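Local coordinates for protein angiotensin-converting enzyme (Anopheles gambiae, PDB 6S1Y) that probably cleaves short peptides as a zinc-dependent metallopeptidase of the angiotensin-converting enzyme family, a candidate target for mosquito control, at residues 123-128 and 152-157; 215-220 and 578-583; 222-227 and 585-590; 241-246 and 468-473. All blocks are in the same frame, centred on the assembly; numbering follows the deposited sequence.

In the fold
All four contacts lie in one mostly helical chain of the angiotensin-converting enzyme family. Interactions 2 and 3 are successive parts of one helix pair, 203-233 with 577-590; their centres are about 10 Å apart, and their segments alternate along the chain. Interaction 4, a two-strand parallel sheet, is nested inside the loop that this pair closes and lies about 17 Å, centre to centre, from interaction 3, to which H222 and R226 tie it by hydrogen bonds. Interaction 1 comes first in sequence, at the surface, and meets interaction 4 through W156. Interactions 2, 3 and 4 thus join parts more than 200 residues apart, whereas interaction 1 closes a short local loop.

Interaction 1. Residues 123-128 and 152-157; sequences CAYGDA and LKYYWV
Y154 reaches from the helix to the loop 123-128 with its whole side chain. A chi1 of 164° puts CG anti to the backbone N, on the loop side. There Y125 CD1 comes within 3.5 Å of Y154 CG, and the two rings, their planes 48° apart, meet obliquely through carbon atoms. At the far end, Y154 OH donates to C123 O over 2.7 Å, from a position above the plane of that carbonyl. Tyrosine suits the place because it offers carbon at its base to Y125 and a donor at its tip.

Y155 follows with a complementary task. Its OH accepts the backbone N-H of Y125 in a nearly straight bond of 2.9 Å (177°), while its CE2 touches Y125 CB at 3.9 Å. One face of the Y155 ring also receives Y154 CD2 over its centre, the edge of Y154 being turned to the face of Y155. One hydroxyl therefore gives to the loop and the other takes from it, and both bind backbone atoms. The loop's shape supports this: A124 to D127 form a type II beta turn, closed by D127 N to A124 O, with G126 at the position where phi is positive. C123 is tied by a disulfide to C131, which constrains the same loop.

The loop lies between helices 100-119 and 135-145 and rests on helix 149-163, which carries both tyrosines. Y155 also touches I142 and F143 of helix 135-145, while W156 meets F143 too and reaches M246 and P472.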
# COMPACT_ATOMS: atom_id res chain seq x y z
N CYS A 123 -1.08 12.72 -24.60
CA CYS A 123 -0.68 13.97 -25.23
C CYS A 123 -0.70 15.12 -24.22
O CYS A 123 -1.57 15.22 -23.35
CB CYS A 123 -1.61 14.30 -26.39
SG CYS A 123 -1.50 13.11 -27.76
N ALA A 124 0.28 16.01 -24.33
CA ALA A 124 0.39 17.10 -23.39
C ALA A 124 -0.78 18.07 -23.56
O ALA A 124 -1.32 18.26 -24.66
CB ALA A 124 1.71 17.83 -23.56
N TYR A 125 -1.20 18.64 -22.43
CA TYR A 125 -2.24 19.67 -22.44
C TYR A 125 -1.81 20.78 -23.37
O TYR A 125 -0.74 21.38 -23.19
CB TYR A 125 -2.45 20.19 -21.01
CG TYR A 125 -3.56 21.21 -20.82
CD1 TYR A 125 -4.87 20.89 -21.09
CD2 TYR A 125 -3.28 22.48 -20.34
CE1 TYR A 125 -5.88 21.81 -20.90
CE2 TYR A 125 -4.29 23.41 -20.15
CZ TYR A 125 -5.59 23.06 -20.43
OH TYR A 125 -6.63 23.95 -20.26
N GLY A 126 -2.61 21.03 -24.40
CA GLY A 126 -2.34 22.10 -25.33
C GLY A 126 -1.31 21.80 -26.41
O GLY A 126 -1.11 22.65 -27.29
N ASP A 127 -0.66 20.63 -26.38
CA ASP A 127 0.32 20.25 -27.41
C ASP A 127 0.11 18.82 -27.89
O ASP A 127 0.72 17.88 -27.36
CB ASP A 127 1.74 20.44 -26.89
CG ASP A 127 2.78 20.20 -27.97
OD1 ASP A 127 2.38 20.06 -29.15
OD2 ASP A 127 3.99 20.13 -27.66
N ALA A 128 -0.68 18.66 -28.96
CA ALA A 128 -0.94 17.35 -29.55
C ALA A 128 0.28 16.75 -30.24
O ALA A 128 0.20 15.60 -30.69
CB ALA A 128 -2.07 17.44 -30.57
N LEU A 152 -5.14 20.18 -14.63
CA LEU A 152 -5.36 19.00 -13.80
C LEU A 152 -6.60 18.24 -14.24
O LEU A 152 -6.58 17.01 -14.32
CB LEU A 152 -5.49 19.44 -12.34
CG LEU A 152 -4.19 20.03 -11.79
CD1 LEU A 152 -4.50 20.80 -10.52
CD2 LEU A 152 -3.20 18.93 -11.50
N LYS A 153 -7.68 18.95 -14.57
CA LYS A 153 -8.90 18.26 -14.98
C LYS A 153 -8.70 17.50 -16.29
O LYS A 153 -9.12 16.33 -16.42
CB LYS A 153 -10.04 19.27 -15.11
CG LYS A 153 -11.23 18.75 -15.83
CD LYS A 153 -12.46 19.60 -15.54
CE LYS A 153 -12.37 20.96 -16.16
NZ LYS A 153 -13.33 21.88 -15.46
N TYR A 154 -8.02 18.11 -17.26
CA TYR A 154 -7.71 17.42 -18.51
C TYR A 154 -6.97 16.12 -18.25
O TYR A 154 -7.36 15.05 -18.74
CB TYR A 154 -6.88 18.34 -19.43
CG TYR A 154 -6.17 17.63 -20.58
CD1 TYR A 154 -6.84 17.35 -21.77
CD2 TYR A 154 -4.84 17.24 -20.47
CE1 TYR A 154 -6.20 16.70 -22.81
CE2 TYR A 154 -4.20 16.59 -21.51
CZ TYR A 154 -4.88 16.33 -22.68
OH TYR A 154 -4.24 15.68 -23.73
N TYR A 155 -5.91 16.16 -17.45
CA TYR A 155 -5.14 14.93 -17.25
C TYR A 155 -5.93 13.92 -16.44
O TYR A 155 -5.79 12.71 -16.65
CB TYR A 155 -3.81 15.22 -16.58
CG TYR A 155 -2.79 15.88 -17.50
CD1 TYR A 155 -2.23 15.19 -18.59
CD2 TYR A 155 -2.38 17.19 -17.28
CE1 TYR A 155 -1.30 15.80 -19.43
CE2 TYR A 155 -1.48 17.80 -18.12
CZ TYR A 155 -0.93 17.11 -19.18
OH TYR A 155 -0.02 17.76 -19.98
N TRP A 156 -6.72 14.38 -15.47
CA TRP A 156 -7.57 13.44 -14.72
C TRP A 156 -8.49 12.70 -15.68
O TRP A 156 -8.55 11.46 -15.67
CB TRP A 156 -8.35 14.20 -13.65
CG TRP A 156 -9.09 13.33 -12.68
CD1 TRP A 156 -8.74 13.09 -11.38
CD2 TRP A 156 -10.30 12.61 -12.92
NE1 TRP A 156 -9.68 12.25 -10.79
CE2 TRP A 156 -10.64 11.95 -11.71
CE3 TRP A 156 -11.14 12.45 -14.03
CZ2 TRP A 156 -11.76 11.13 -11.60
CZ3 TRP A 156 -12.27 11.63 -13.91
CH2 TRP A 156 -12.56 10.99 -12.70
N VAL A 157 -9.17 13.45 -16.56
CA VAL A 157 -10.09 12.85 -17.53
C VAL A 157 -9.35 11.91 -18.49
O VAL A 157 -9.82 10.80 -18.78
CB VAL A 157 -10.83 13.95 -18.30
CG1 VAL A 157 -11.59 13.35 -19.50
CG2 VAL A 157 -11.78 14.70 -17.34

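Interaction 2. Residues 215-220 and 578-583; sequences RPLYEQ and PLYQWL
L217 lies over one face of the Y580 ring, and this pair carries the contact. L217 CG stands 3.8 Å from the ring centroid and 14° off its normal, a CH-pi contact, while CD2 of the same leucine is 3.6 Å from Y580 CG. The side chains cross at about a right angle; CG, offset toward the rim, and the CD2 branch meet the face, while CD1 makes no close contact with the ring. Y580 has CG anti to its backbone N (chi1 -179°), which starts the side chain toward helix 203-233. Its hydroxyl oxygen comes 3.7 Å from P216 CB, and Q220 CG meets the ring edge at CE1, 3.8 Å away. A flat ring suits this place because it can offer a face to leucine and an edge to glutamine at once.

One turn further on, Q220 and L583 meet through their CB atoms, 3.9 Å apart. The glutamine lends its aliphatic part to this packing and to Y580, while its backbone O takes a hydrogen bond from N587 ND2.

Behind the first shell, helix 203-233 is kinked at P216 and L217, whose N atoms lack bonds to the preceding turn; P216, as a proline, has no N-H to give. Y218 OH bonds S467 O. L583 also packs on L221 and Y224, and L579 on F421 of helix 414-429.

The axes of these short helix segments approach to 9.6 Å and cross at 55°, a side-chain-mediated helix-helix packing within the largely helical angiotensin-converting enzyme fold.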
# COMPACT_ATOMS: atom_id res chain seq x y z
N ARG A 215 -13.07 8.79 11.94
CA ARG A 215 -13.91 9.72 11.20
C ARG A 215 -13.92 11.14 11.77
O ARG A 215 -13.77 12.09 10.98
CB ARG A 215 -15.33 9.16 11.11
CG ARG A 215 -16.30 10.01 10.29
CD ARG A 215 -17.79 9.60 10.48
NE ARG A 215 -18.15 9.52 11.89
CZ ARG A 215 -18.35 10.58 12.67
NH1 ARG A 215 -18.64 10.42 13.96
NH2 ARG A 215 -18.26 11.81 12.18
N PRO A 216 -14.06 11.36 13.07
CA PRO A 216 -14.15 12.76 13.53
C PRO A 216 -12.88 13.53 13.23
O PRO A 216 -12.92 14.71 12.87
CB PRO A 216 -14.42 12.63 15.04
CG PRO A 216 -14.94 11.24 15.23
CD PRO A 216 -14.20 10.42 14.19
N LEU A 217 -11.74 12.87 13.38
CA LEU A 217 -10.47 13.52 13.08
C LEU A 217 -10.36 13.75 11.58
O LEU A 217 -10.04 14.86 11.13
CB LEU A 217 -9.32 12.66 13.64
CG LEU A 217 -9.62 12.27 15.12
CD1 LEU A 217 -10.52 11.02 15.31
CD2 LEU A 217 -8.35 12.10 15.95
N TYR A 218 -10.66 12.72 10.78
CA TYR A 218 -10.60 12.90 9.34
C TYR A 218 -11.53 14.02 8.88
O TYR A 218 -11.19 14.79 7.97
CB TYR A 218 -10.94 11.60 8.63
CG TYR A 218 -11.00 11.82 7.12
CD1 TYR A 218 -9.84 12.00 6.40
CD2 TYR A 218 -12.22 11.90 6.43
CE1 TYR A 218 -9.85 12.23 5.06
CE2 TYR A 218 -12.24 12.12 5.06
CZ TYR A 218 -11.03 12.28 4.38
OH TYR A 218 -10.99 12.51 3.02
N GLU A 219 -12.71 14.16 9.50
CA GLU A 219 -13.63 15.19 9.01
C GLU A 219 -13.14 16.59 9.37
O GLU A 219 -13.32 17.53 8.58
CB GLU A 219 -15.05 14.91 9.50
CG GLU A 219 -15.61 13.63 8.83
CD GLU A 219 -17.08 13.29 9.15
OE1 GLU A 219 -17.66 12.58 8.31
OE2 GLU A 219 -17.61 13.70 10.22
N GLN A 220 -12.51 16.77 10.53
CA GLN A 220 -11.91 18.06 10.83
C GLN A 220 -10.80 18.40 9.84
O GLN A 220 -10.70 19.55 9.39
CB GLN A 220 -11.39 18.07 12.26
CG GLN A 220 -12.49 17.96 13.33
CD GLN A 220 -13.44 19.13 13.29
OE1 GLN A 220 -13.03 20.28 13.19
NE2 GLN A 220 -14.74 18.84 13.36
N PRO A 578 -2.76 15.91 18.98
CA PRO A 578 -2.47 17.36 18.96
C PRO A 578 -3.00 18.05 17.71
O PRO A 578 -3.50 19.18 17.78
CB PRO A 578 -0.93 17.41 19.05
CG PRO A 578 -0.54 16.09 19.70
CD PRO A 578 -1.54 15.09 19.17
N LEU A 579 -2.93 17.38 16.56
CA LEU A 579 -3.50 17.96 15.35
C LEU A 579 -5.02 18.07 15.48
O LEU A 579 -5.61 19.11 15.15
CB LEU A 579 -3.13 17.13 14.13
CG LEU A 579 -3.76 17.58 12.80
CD1 LEU A 579 -3.21 18.97 12.44
CD2 LEU A 579 -3.50 16.59 11.66
N TYR A 580 -5.66 17.00 15.96
CA TYR A 580 -7.12 17.00 16.14
C TYR A 580 -7.58 18.16 17.01
O TYR A 580 -8.58 18.81 16.68
CB TYR A 580 -7.55 15.68 16.77
CG TYR A 580 -9.04 15.52 16.99
CD1 TYR A 580 -9.95 15.86 16.01
CD2 TYR A 580 -9.54 14.97 18.18
CE1 TYR A 580 -11.33 15.68 16.20
CE2 TYR A 580 -10.93 14.78 18.38
CZ TYR A 580 -11.81 15.14 17.38
OH TYR A 580 -13.17 14.97 17.58
N GLN A 581 -6.88 18.42 18.13
CA GLN A 581 -7.28 19.51 19.01
C GLN A 581 -7.13 20.85 18.32
O GLN A 581 -7.97 21.74 18.47
CB GLN A 581 -6.48 19.49 20.31
CG GLN A 581 -6.59 18.22 21.11
CD GLN A 581 -8.03 17.85 21.49
OE1 GLN A 581 -8.86 18.72 21.78
NE2 GLN A 581 -8.33 16.56 21.48
N TRP A 582 -6.08 21.01 17.52
CA TRP A 582 -5.86 22.29 16.86
C TRP A 582 -6.92 22.53 15.79
O TRP A 582 -7.47 23.62 15.70
CB TRP A 582 -4.46 22.34 16.25
CG TRP A 582 -4.13 23.68 15.73
CD1 TRP A 582 -3.64 24.74 16.43
CD2 TRP A 582 -4.29 24.13 14.38
NE1 TRP A 582 -3.46 25.81 15.59
CE2 TRP A 582 -3.87 25.46 14.33
CE3 TRP A 582 -4.73 23.52 13.21
CZ2 TRP A 582 -3.88 26.20 13.15
CZ3 TRP A 582 -4.73 24.25 12.05
CH2 TRP A 582 -4.30 25.57 12.02
N LEU A 583 -7.27 21.50 15.02
CA LEU A 583 -8.27 21.65 13.97
C LEU A 583 -9.64 21.97 14.55
O LEU A 583 -10.35 22.83 14.01
CB LEU A 583 -8.34 20.38 13.14
CG LEU A 583 -7.11 20.05 12.27
CD1 LEU A 583 -7.21 18.62 11.75
CD2 LEU A 583 -7.00 21.04 11.13

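Interaction 3. Residues 222-227 and 585-590; sequences HAYVRY and EENKRL
L590 CD1 lies over one face of the Y227 ring, offset toward the rim: a CH-pi contact 4.1 Å from the ring centroid. The two side chains cross at about a right angle. The Y224 ring is engaged differently: N587 OD1 sits at its edge, near the ring plane, while E586 CG and L590 CD1 approach CE1 obliquely, each at 3.8 Å. L590 CD1, anti to CA (chi2 165°), serves both tyrosines, a role suited to a branched aliphatic residue.

Two waters bridge the helices at the tyrosine tips. One lies 2.5 Å from Y224 OH and donates to E586 OE1; the other lies 2.7 Å from Y227 OH and donates to L590 O. N587 sends ND2 to Q220 O, while its OD1 is buried against Y224 CA at 3.6 Å and has no partner in the model.

Polar links between these segments therefore run through water, and direct contact is van der Waals, mostly carbon, with the N587 amide also packed against A223 and Y224. Tyrosine fits both demands, with a ring for leucine and a hydroxyl for water. The buried, unpaired amide oxygen probably costs some stability, against which the ND2 bond would count.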
# COMPACT_ATOMS: atom_id res chain seq x y z
N HIS A 222 -10.23 17.14 6.65
CA HIS A 222 -10.95 17.41 5.41
C HIS A 222 -11.53 18.81 5.38
O HIS A 222 -11.46 19.50 4.36
CB HIS A 222 -12.07 16.38 5.26
CG HIS A 222 -12.98 16.62 4.11
ND1 HIS A 222 -13.90 17.64 4.10
CD2 HIS A 222 -13.11 15.97 2.93
CE1 HIS A 222 -14.55 17.63 2.96
NE2 HIS A 222 -14.10 16.62 2.23
N ALA A 223 -12.11 19.26 6.49
CA ALA A 223 -12.76 20.57 6.50
C ALA A 223 -11.73 21.69 6.38
O ALA A 223 -11.98 22.71 5.73
CB ALA A 223 -13.58 20.73 7.77
N TYR A 224 -10.57 21.54 7.01
CA TYR A 224 -9.54 22.57 6.90
C TYR A 224 -8.97 22.63 5.49
O TYR A 224 -8.85 23.70 4.90
CB TYR A 224 -8.44 22.32 7.92
CG TYR A 224 -7.43 23.45 7.98
CD1 TYR A 224 -7.70 24.58 8.74
CD2 TYR A 224 -6.26 23.42 7.24
CE1 TYR A 224 -6.82 25.64 8.78
CE2 TYR A 224 -5.34 24.48 7.29
CZ TYR A 224 -5.63 25.59 8.06
OH TYR A 224 -4.76 26.63 8.11
N VAL A 225 -8.65 21.47 4.91
CA VAL A 225 -8.12 21.44 3.55
C VAL A 225 -9.10 22.10 2.59
O VAL A 225 -8.72 22.93 1.76
CB VAL A 225 -7.80 20.00 3.12
CG1 VAL A 225 -7.40 19.92 1.65
CG2 VAL A 225 -6.68 19.44 3.99
N ARG A 226 -10.38 21.74 2.68
CA ARG A 226 -11.37 22.32 1.80
C ARG A 226 -11.44 23.84 1.96
O ARG A 226 -11.52 24.58 0.98
CB ARG A 226 -12.73 21.69 2.06
CG ARG A 226 -13.93 22.34 1.34
CD ARG A 226 -15.21 21.54 1.52
NE ARG A 226 -15.68 21.52 2.90
CZ ARG A 226 -16.71 20.79 3.33
NH1 ARG A 226 -17.37 20.04 2.48
NH2 ARG A 226 -17.08 20.82 4.61
N TYR A 227 -11.39 24.32 3.20
CA TYR A 227 -11.39 25.76 3.42
C TYR A 227 -10.21 26.43 2.73
O TYR A 227 -10.37 27.47 2.08
CB TYR A 227 -11.40 26.04 4.92
CG TYR A 227 -11.20 27.49 5.26
CD1 TYR A 227 -9.92 28.03 5.43
CD2 TYR A 227 -12.28 28.32 5.44
CE1 TYR A 227 -9.74 29.37 5.73
CE2 TYR A 227 -12.13 29.64 5.76
CZ TYR A 227 -10.87 30.17 5.89
OH TYR A 227 -10.77 31.48 6.19
N GLU A 585 -10.50 23.66 17.11
CA GLU A 585 -10.58 25.08 17.43
C GLU A 585 -10.44 25.95 16.19
O GLU A 585 -11.18 26.93 16.04
CB GLU A 585 -9.50 25.43 18.47
CG GLU A 585 -9.55 26.88 18.96
CD GLU A 585 -10.91 27.27 19.56
OE1 GLU A 585 -11.25 28.48 19.49
OE2 GLU A 585 -11.64 26.38 20.09
N GLU A 586 -9.53 25.60 15.27
CA GLU A 586 -9.27 26.48 14.13
C GLU A 586 -10.44 26.46 13.14
O GLU A 586 -10.80 27.51 12.60
CB GLU A 586 -7.96 26.08 13.44
CG GLU A 586 -7.54 26.98 12.29
CD GLU A 586 -6.98 28.34 12.71
OE1 GLU A 586 -6.60 29.10 11.79
OE2 GLU A 586 -6.87 28.63 13.93
N ASN A 587 -11.06 25.30 12.90
CA ASN A 587 -12.25 25.28 12.04
C ASN A 587 -13.38 26.12 12.64
O ASN A 587 -14.07 26.85 11.92
CB ASN A 587 -12.72 23.84 11.79
CG ASN A 587 -11.78 23.06 10.83
OD1 ASN A 587 -11.18 23.64 9.94
ND2 ASN A 587 -11.67 21.75 11.03
N LYS A 588 -13.57 26.07 13.96
CA LYS A 588 -14.56 26.92 14.61
C LYS A 588 -14.22 28.40 14.40
O LYS A 588 -15.10 29.20 14.05
CB LYS A 588 -14.65 26.63 16.11
CG LYS A 588 -15.31 25.29 16.53
CD LYS A 588 -15.04 24.99 18.03
CE LYS A 588 -15.47 23.59 18.49
NZ LYS A 588 -16.94 23.50 18.79
N ARG A 589 -12.96 28.78 14.61
CA ARG A 589 -12.56 30.17 14.45
C ARG A 589 -12.82 30.64 13.02
O ARG A 589 -13.30 31.75 12.81
CB ARG A 589 -11.07 30.37 14.77
CG ARG A 589 -10.68 30.46 16.23
CD ARG A 589 -9.17 30.74 16.31
NE ARG A 589 -8.53 30.30 17.55
CZ ARG A 589 -8.31 31.09 18.61
NH1 ARG A 589 -8.68 32.36 18.60
NH2 ARG A 589 -7.70 30.59 19.68
N LEU A 590 -12.46 29.83 12.04
CA LEU A 590 -12.53 30.28 10.66
C LEU A 590 -13.94 30.21 10.10
O LEU A 590 -14.21 30.86 9.09
CB LEU A 590 -11.60 29.44 9.79
CG LEU A 590 -10.10 29.42 10.11
CD1 LEU A 590 -9.45 28.25 9.37
CD2 LEU A 590 -9.49 30.70 9.70
O HOH W 1 -5.44 28.60 9.42
O HOH W 2 -12.52 32.66 7.93

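Interaction 4. Residues 241-246 and 468-473; sequences TGPIPM and GVEPPV
I244 and P245 pair in parallel with V469 and E470, giving a two-strand sheet held by three backbone hydrogen bonds: I244 N to G468 O at 2.9 Å, E470 N to I244 O at 3.1 Å and M246 N to E470 O at 2.9 Å. I244 O also receives a CA-H...O contact from V469. P245 can sit in the strand because its nitrogen is not called on for any of these bonds, and G468 suits the end of helix 455-467 because it adopts positive phi there.

Among the side chains, P243 and E470 cross at about a right angle, with P243 CG 3.6 Å from E470 OE1. E470 CG lies between its backbone N and carbonyl carbon (chi1 69°), the crowded position, and the chain beyond is extended over the proline. A water donates to both P243 O and E470 OE2, joining the P243 carbonyl to the E470 carboxylate. E470 OE1 is held further by S599 OG, and OE2 has a long, weak ion pair with K601.

On the other face of the sheet, I244 and V469 are directed together, with I244 CB 4.4 Å from V469 CG1. Just past the strand, M246 CB lies 4.1 Å from V469 CB, and M246 CG comes 3.3 Å from E470 O. The thioether then runs beside the E470 carbonyl toward P471, and the flexible methionine also packs on W156 and Y160.

H222 NE2 bonds G468 O as well, so that carbonyl has two donors. This is a minimal parallel sheet in a mainly helical peptidase fold, joining the chain after helix 203-233 to the chain after helix 455-467.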
# COMPACT_ATOMS: atom_id res chain seq x y z
N THR A 241 -19.35 23.42 0.92
CA THR A 241 -20.15 22.41 1.62
C THR A 241 -20.16 21.06 0.95
O THR A 241 -20.59 20.09 1.58
CB THR A 241 -21.62 22.86 1.72
OG1 THR A 241 -22.10 23.11 0.40
CG2 THR A 241 -21.77 24.11 2.58
N GLY A 242 -19.78 20.97 -0.32
CA GLY A 242 -19.78 19.71 -1.02
C GLY A 242 -18.45 19.00 -0.91
O GLY A 242 -17.50 19.49 -0.31
N PRO A 243 -18.36 17.83 -1.52
CA PRO A 243 -17.09 17.10 -1.53
C PRO A 243 -16.02 17.88 -2.28
O PRO A 243 -16.32 18.72 -3.13
CB PRO A 243 -17.43 15.79 -2.26
CG PRO A 243 -18.93 15.68 -2.23
CD PRO A 243 -19.44 17.12 -2.24
N ILE A 244 -14.76 17.59 -1.95
CA ILE A 244 -13.63 18.30 -2.57
C ILE A 244 -13.41 17.74 -3.98
O ILE A 244 -13.30 16.52 -4.13
CB ILE A 244 -12.36 18.12 -1.73
CG1 ILE A 244 -12.54 18.69 -0.34
CG2 ILE A 244 -11.18 18.77 -2.43
CD1 ILE A 244 -11.43 18.27 0.60
N PRO A 245 -13.33 18.60 -5.01
CA PRO A 245 -12.87 18.13 -6.33
C PRO A 245 -11.52 17.43 -6.22
O PRO A 245 -10.54 18.08 -5.87
CB PRO A 245 -12.75 19.42 -7.16
CG PRO A 245 -13.64 20.43 -6.45
CD PRO A 245 -13.62 20.05 -4.99
N MET A 246 -11.45 16.14 -6.50
CA MET A 246 -10.28 15.36 -6.15
C MET A 246 -9.05 15.72 -6.97
O MET A 246 -7.94 15.42 -6.52
CB MET A 246 -10.59 13.86 -6.29
CG MET A 246 -10.83 13.42 -7.68
SD MET A 246 -11.60 11.79 -7.74
CE MET A 246 -10.21 10.77 -7.18
N GLY A 468 -15.22 12.03 1.13
CA GLY A 468 -15.66 13.38 0.84
C GLY A 468 -14.92 14.01 -0.31
O GLY A 468 -14.61 15.21 -0.25
N VAL A 469 -14.61 13.23 -1.36
CA VAL A 469 -13.99 13.74 -2.58
C VAL A 469 -14.80 13.22 -3.76
O VAL A 469 -15.51 12.21 -3.66
CB VAL A 469 -12.51 13.32 -2.72
CG1 VAL A 469 -11.74 13.75 -1.51
CG2 VAL A 469 -12.37 11.83 -2.95
N GLU A 470 -14.66 13.90 -4.90
CA GLU A 470 -15.48 13.59 -6.06
C GLU A 470 -14.70 13.88 -7.34
O GLU A 470 -13.80 14.73 -7.34
CB GLU A 470 -16.80 14.40 -6.07
CG GLU A 470 -16.61 15.90 -6.31
CD GLU A 470 -17.89 16.72 -6.23
OE1 GLU A 470 -18.94 16.17 -5.76
OE2 GLU A 470 -17.86 17.91 -6.65
N PRO A 471 -15.07 13.24 -8.45
CA PRO A 471 -14.47 13.56 -9.74
C PRO A 471 -14.64 15.02 -10.10
O PRO A 471 -15.60 15.68 -9.67
CB PRO A 471 -15.25 12.66 -10.71
CG PRO A 471 -15.79 11.55 -9.89
CD PRO A 471 -16.05 12.14 -8.54
N PRO A 472 -13.76 15.54 -10.97
CA PRO A 472 -13.88 16.93 -11.42
C PRO A 472 -14.93 17.15 -12.50
O PRO A 472 -15.21 18.31 -12.84
CB PRO A 472 -12.48 17.20 -11.98
CG PRO A 472 -12.13 15.86 -12.60
CD PRO A 472 -12.64 14.84 -11.62
N VAL A 473 -15.47 16.09 -13.09
CA VAL A 473 -16.48 16.17 -14.13
C VAL A 473 -17.53 15.11 -13.81
O VAL A 473 -17.28 14.18 -13.04
CB VAL A 473 -15.92 15.93 -15.55
CG1 VAL A 473 -14.90 17.00 -15.94
CG2 VAL A 473 -15.32 14.52 -15.61
O HOH W 3 -18.48 19.62 -4.83